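Local coordinates for uncharacterized protein (Legionella longbeachae NSW150, PDB 4JZA) that probably removes the 3-phosphate from phosphoinositide lipids by hydrolysis, a phosphatase activity that may act on lipid metabolism in the host of this pathogen, at residues S21-E24 and V25-G29. Numbering follows the deposited sequence.
Sequences SALE and VRFPG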
# COMPACT_ATOMS: atom_id res chain seq x y z
N SER A 21 1.16 30.44 -22.91
CA SER A 21 0.05 30.26 -23.84
C SER A 21 0.14 28.94 -24.59
O SER A 21 -0.87 28.33 -24.88
CB SER A 21 0.06 31.43 -24.84
OG SER A 21 -1.23 31.73 -25.28
N ALA A 22 1.36 28.51 -24.95
CA ALA A 22 1.54 27.19 -25.58
C ALA A 22 1.26 26.07 -24.58
O ALA A 22 0.81 24.98 -24.96
CB ALA A 22 2.95 27.06 -26.09
N LEU A 23 1.55 26.37 -23.31
CA LEU A 23 1.28 25.48 -22.22
C LEU A 23 -0.23 25.39 -22.09
O LEU A 23 -0.74 24.29 -22.02
CB LEU A 23 1.95 25.94 -20.91
CG LEU A 23 3.49 25.84 -20.73
CD1 LEU A 23 3.91 26.34 -19.35
CD2 LEU A 23 3.97 24.42 -20.96
N GLU A 24 -0.96 26.51 -22.12
CA GLU A 24 -2.46 26.44 -22.03
C GLU A 24 -3.09 25.56 -23.10
O GLU A 24 -4.01 24.81 -22.86
CB GLU A 24 -3.12 27.83 -22.08
CG GLU A 24 -3.48 28.42 -20.72
CD GLU A 24 -4.45 27.54 -19.92
OE1 GLU A 24 -4.29 27.47 -18.68
OE2 GLU A 24 -5.35 26.90 -20.50
N VAL A 25 -2.53 25.64 -24.29
CA VAL A 25 -3.05 24.89 -25.41
C VAL A 25 -2.89 23.38 -25.16
O VAL A 25 -3.86 22.63 -25.23
CB VAL A 25 -2.38 25.39 -26.73
CG1 VAL A 25 -2.63 24.40 -27.88
CG2 VAL A 25 -2.91 26.78 -27.10
N ARG A 26 -1.65 22.97 -24.84
CA ARG A 26 -1.31 21.55 -24.68
C ARG A 26 -1.84 20.99 -23.35
O ARG A 26 -2.16 19.79 -23.27
CB ARG A 26 0.20 21.35 -24.80
CG ARG A 26 0.69 19.92 -24.68
CD ARG A 26 0.28 19.01 -25.83
NE ARG A 26 0.77 17.62 -25.68
CZ ARG A 26 0.34 16.72 -24.77
NH1 ARG A 26 -0.61 17.01 -23.90
NH2 ARG A 26 0.88 15.50 -24.72
N PHE A 27 -1.97 21.86 -22.34
CA PHE A 27 -2.26 21.47 -20.94
C PHE A 27 -3.33 22.36 -20.30
O PHE A 27 -3.07 23.03 -19.29
CB PHE A 27 -0.96 21.52 -20.11
CG PHE A 27 0.12 20.63 -20.65
CD1 PHE A 27 -0.11 19.28 -20.82
CD2 PHE A 27 1.35 21.14 -21.00
CE1 PHE A 27 0.86 18.44 -21.33
CE2 PHE A 27 2.34 20.32 -21.49
CZ PHE A 27 2.10 18.97 -21.65
N PRO A 28 -4.54 22.37 -20.89
CA PRO A 28 -5.56 23.35 -20.51
C PRO A 28 -5.93 23.21 -19.03
O PRO A 28 -6.08 22.07 -18.52
CB PRO A 28 -6.75 23.01 -21.42
CG PRO A 28 -6.27 21.96 -22.39
CD PRO A 28 -5.10 21.30 -21.74
N GLY A 29 -6.04 24.35 -18.36
CA GLY A 29 -6.30 24.37 -16.94
C GLY A 29 -5.08 24.13 -16.06
O GLY A 29 -5.22 23.96 -14.87
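With CG anti to the carbonyl carbon and beside the backbone N in both Leu23 and Phe27 (chi1 -71° and -58°), the two side chains, four residues apart on one flank of the helix, meet. Leu23 CD2 then lies 4.2 Å from Phe27 CD2, the branched leucine crossing the aromatic ring at a slant. Both residues are buried, as suits their apolar groups: Leu23 also packs on Met365, and Phe27 on Val163 of strand 159-166. The backbone bond of this pair, Phe27 N to Leu23 O at 2.7 Å, closes the last turn, following Val25 N to Ser21 O and Arg26 N to Ala22 O in the i to i+4 series. Phe27 is where helical geometry ends, and Pro28, having no N-H to offer, suits a place beyond that series; its ring packs on Glu24 O, with CB 3.6 Å from this oxygen. Glu24 bends at chi2 (-59°), bringing its carboxylate round to the departing chain, where OE2 accepts a weak hydrogen bond from Gly29 N at 3.4 Å. Gly29, without a side chain, readily takes the positive phi of this turn. On the sheet side, Arg26 lays CG over the rim of one Phe27 face, while NH1 forms a salt bridge with Glu165. Together they form the C-terminal end of helix 17-26, leading into strand 31-35 within a beta-alpha-beta crossover from strand 5-10.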